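Local coordinates for probable transcriptional regulatory protein, Rv1404 (PDB 2NYX) that probably binds DNA and regulates transcription as a dimeric winged-helix protein of the MarR family, at residues Thr50-Ile53 with Leu54-Gly58; Pro73-Thr76 with Gly77-Val80. All coordinates share one frame; numbering follows the deposited sequence.

Interaction 1. Residues Thr50-Ile53 with Leu54-Gly58; sequences TLVI and LSNHG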
# COMPACT_ATOMS: atom_id res chain seq x y z
N THR B 50 -3.29 2.21 -10.26
CA THR B 50 -3.79 2.51 -11.61
C THR B 50 -2.97 1.79 -12.67
O THR B 50 -3.52 1.20 -13.60
CB THR B 50 -3.75 4.03 -11.89
OG1 THR B 50 -4.57 4.70 -10.94
CG2 THR B 50 -4.26 4.36 -13.28
N LEU B 51 -1.65 1.83 -12.53
CA LEU B 51 -0.77 1.20 -13.52
C LEU B 51 -0.91 -0.32 -13.52
O LEU B 51 -0.94 -0.93 -14.57
CB LEU B 51 0.69 1.61 -13.30
CG LEU B 51 1.07 3.09 -13.34
CD1 LEU B 51 2.55 3.23 -13.18
CD2 LEU B 51 0.63 3.73 -14.62
N VAL B 52 -1.03 -0.91 -12.33
CA VAL B 52 -1.17 -2.36 -12.21
C VAL B 52 -2.50 -2.82 -12.78
O VAL B 52 -2.56 -3.83 -13.49
CB VAL B 52 -1.01 -2.83 -10.74
CG1 VAL B 52 -1.30 -4.33 -10.63
CG2 VAL B 52 0.39 -2.51 -10.24
N ILE B 53 -3.56 -2.07 -12.49
CA ILE B 53 -4.87 -2.38 -13.06
C ILE B 53 -4.78 -2.35 -14.59
O ILE B 53 -5.33 -3.23 -15.27
CB ILE B 53 -5.96 -1.43 -12.53
CG1 ILE B 53 -6.00 -1.50 -11.00
CG2 ILE B 53 -7.32 -1.82 -13.07
CD1 ILE B 53 -7.14 -0.73 -10.36
N LEU B 54 -4.03 -1.39 -15.13
CA LEU B 54 -3.90 -1.29 -16.58
C LEU B 54 -3.10 -2.43 -17.22
O LEU B 54 -3.44 -2.86 -18.34
CB LEU B 54 -3.42 0.11 -17.02
CG LEU B 54 -4.48 1.21 -16.89
CD1 LEU B 54 -3.91 2.57 -17.25
CD2 LEU B 54 -5.71 0.92 -17.74
N SER B 55 -2.09 -2.95 -16.53
CA SER B 55 -1.36 -4.11 -17.06
C SER B 55 -2.19 -5.38 -16.99
O SER B 55 -2.10 -6.23 -17.88
CB SER B 55 -0.01 -4.30 -16.38
OG SER B 55 -0.18 -4.83 -15.09
N ASN B 56 -3.02 -5.49 -15.95
CA ASN B 56 -3.97 -6.60 -15.81
C ASN B 56 -5.24 -6.53 -16.65
O ASN B 56 -5.72 -7.56 -17.10
CB ASN B 56 -4.37 -6.76 -14.34
CG ASN B 56 -3.27 -7.34 -13.51
OD1 ASN B 56 -2.34 -7.96 -14.03
ND2 ASN B 56 -3.35 -7.13 -12.20
N HIS B 57 -5.79 -5.34 -16.86
CA HIS B 57 -7.08 -5.26 -17.55
C HIS B 57 -7.01 -4.83 -19.01
O HIS B 57 -7.97 -5.00 -19.76
CB HIS B 57 -8.10 -4.44 -16.76
CG HIS B 57 -8.47 -5.08 -15.47
ND1 HIS B 57 -9.58 -5.87 -15.32
CD2 HIS B 57 -7.85 -5.08 -14.26
CE1 HIS B 57 -9.64 -6.32 -14.08
NE2 HIS B 57 -8.60 -5.85 -13.42
N GLY B 58 -5.86 -4.31 -19.41
CA GLY B 58 -5.68 -3.81 -20.76
C GLY B 58 -6.20 -2.40 -20.80
O GLY B 58 -6.31 -1.77 -19.75

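Interaction 2. Residues Pro73-Thr76 with Gly77-Val80; sequences PSAT and GRMV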
# COMPACT_ATOMS: atom_id res chain seq x y z
N PRO B 73 -14.61 9.04 -9.37
CA PRO B 73 -14.24 9.32 -10.77
C PRO B 73 -13.50 10.64 -11.04
O PRO B 73 -12.57 10.66 -11.85
CB PRO B 73 -15.58 9.28 -11.52
CG PRO B 73 -16.63 9.38 -10.47
CD PRO B 73 -16.06 8.79 -9.23
N SER B 74 -13.91 11.73 -10.38
CA SER B 74 -13.26 13.03 -10.59
C SER B 74 -11.76 12.94 -10.29
O SER B 74 -10.93 13.39 -11.09
CB SER B 74 -13.88 14.11 -9.71
OG SER B 74 -15.21 14.39 -10.12
N ALA B 75 -11.46 12.34 -9.14
CA ALA B 75 -10.09 12.11 -8.69
C ALA B 75 -9.36 11.15 -9.61
O ALA B 75 -8.21 11.40 -9.94
CB ALA B 75 -10.09 11.60 -7.26
N THR B 76 -10.01 10.07 -10.01
CA THR B 76 -9.44 9.14 -10.99
C THR B 76 -9.03 9.89 -12.27
O THR B 76 -7.90 9.76 -12.75
CB THR B 76 -10.43 8.00 -11.36
OG1 THR B 76 -10.98 7.44 -10.17
CG2 THR B 76 -9.73 6.90 -12.13
N GLY B 77 -9.95 10.67 -12.80
CA GLY B 77 -9.70 11.45 -14.00
C GLY B 77 -8.47 12.32 -13.86
O GLY B 77 -7.65 12.36 -14.76
N ARG B 78 -8.35 12.99 -12.71
CA ARG B 78 -7.20 13.84 -12.41
C ARG B 78 -5.87 13.08 -12.33
O ARG B 78 -4.87 13.56 -12.85
CB ARG B 78 -7.43 14.63 -11.12
CG ARG B 78 -8.10 15.98 -11.35
CD ARG B 78 -8.50 16.63 -10.04
NE ARG B 78 -9.68 15.99 -9.46
CZ ARG B 78 -10.06 16.12 -8.20
NH1 ARG B 78 -9.36 16.85 -7.35
NH2 ARG B 78 -11.16 15.50 -7.77
N MSE B 79 -5.86 11.91 -11.70
CA MSE B 79 -4.62 11.13 -11.61
C MSE B 79 -4.21 10.45 -12.92
O MSE B 79 -3.04 10.18 -13.13
CB MSE B 79 -4.60 10.17 -10.41
CG MSE B 79 -5.53 8.98 -10.49
SE MSE B 79 -5.58 7.93 -8.78
CE MSE B 79 -6.20 9.35 -7.50
N VAL B 80 -5.18 10.17 -13.79
CA VAL B 80 -4.87 9.69 -15.14
C VAL B 80 -4.23 10.83 -15.95
O VAL B 80 -3.22 10.61 -16.62
CB VAL B 80 -6.11 9.10 -15.87
CG1 VAL B 80 -5.80 8.75 -17.32
CG2 VAL B 80 -6.59 7.86 -15.16

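Interaction 1. Residues Thr50-Ile53 with Leu54-Gly58
The imidazole ring of His57 meets Ile53 at its edge: Ile53 O lies in the ring plane, 3.3 Å from His57 CD2, and the methyl Ile53 CG2 touches the same carbon at 3.5 Å. Because Ile53 CG2 stands anti to the backbone N, beside its own carbonyl carbon, methyl and carbonyl oxygen reach CD2 together. The same oxygen accepts His57 N at 2.7 Å, with a C=O...N angle of 164°. Next to this pair, the side chains of Val52 and Asn56, one turn apart, lie side by side and point the same way; Asn56 ND2 rests 3.8 Å from Val52 CG1. Asn56 N donates to Val52 O, and Ser55 OG, on the same turn, sits 3.0 Å from that oxygen.

These residues form the last turns of helix 45-57, a helix of the MarR-type winged helix-turn-helix domain. On the inner side Leu54 CG packs 3.4 Å from Thr50 O, while Leu54 N donates to that oxygen. Thr50 and Ile53 face helix 62-69, and Leu51 and Leu54 lie on Ile89 and Leu105 of the wing strands. Val52 and Asn56 instead pack on Arg26 of the second subunit. Helical geometry stops at Gly58, where phi turns positive (84°), although Gly58 N still donates to Leu54 O at 3.0 Å.

Interaction 2. Residues Pro73-Thr76 with Gly77-Val80
A bend at chi3 (-75°) folds the Arg78 side chain back along the helix toward Ser74 and Ala75, one turn earlier. Its NE comes 3.3 Å from Ser74 O and makes a weak hydrogen bond, with the oxygen at the guanidinium edge, near its plane. As Arg78 N also donates to Ser74 O, at 3.1 Å, this one carbonyl takes two N-H groups of the same arginine. The NH2 end reaches further back, to 3.6 Å from Ser74 CB. Meanwhile NH1 forms a salt bridge with Glu41 of the second subunit, so the guanidinium is shared between its own helix, by the weak NE bond, and the second subunit.

Selenomethionine Met79 has CG between its backbone N and carbonyl carbon (chi1 70°), which sets CG 3.4 Å from Thr76 O; a second bend at chi3 brings CE to 4.5 Å from Ala75 CB, an apolar contact. On the inward side Val80 CG2 lies 3.3 Å from Thr76 O, the oxygen that accepts Val80 N. Thr76 OG1 bonds back to Gln72 O, while its side chain packs on Leu65, Ala66 and Leu69, and Val80 also touches Leu65. Successive i to i+4 bonds, beginning with Gly77 N to Pro73 O at 2.8 Å, define the first turns of helix 73-85, which follows helix 62-69 in the order of a helix-turn-helix, consistent with its being the DNA-recognition helix of a MarR protein.

How the interactions relate
Interaction 1 precedes interaction 2 along the chain, and their centres lie about 15 Å apart within one winged helix-turn-helix domain. They meet directly where Thr50 OG1 packs 4.0 Å from Met79 SE; Met79 also touches Pro46, whose O accepts Thr50 OG1. Helix 62-69 joins them a second way, since Leu65 and Leu69 each receive both Thr50 and Thr76. The centre of interaction 1 lies about 8 Å from the centre of the chain, that of interaction 2 about 17 Å, which fits a peripheral place for the presumed recognition helix. Both reach the second subunit, at Arg26 and Glu41 respectively.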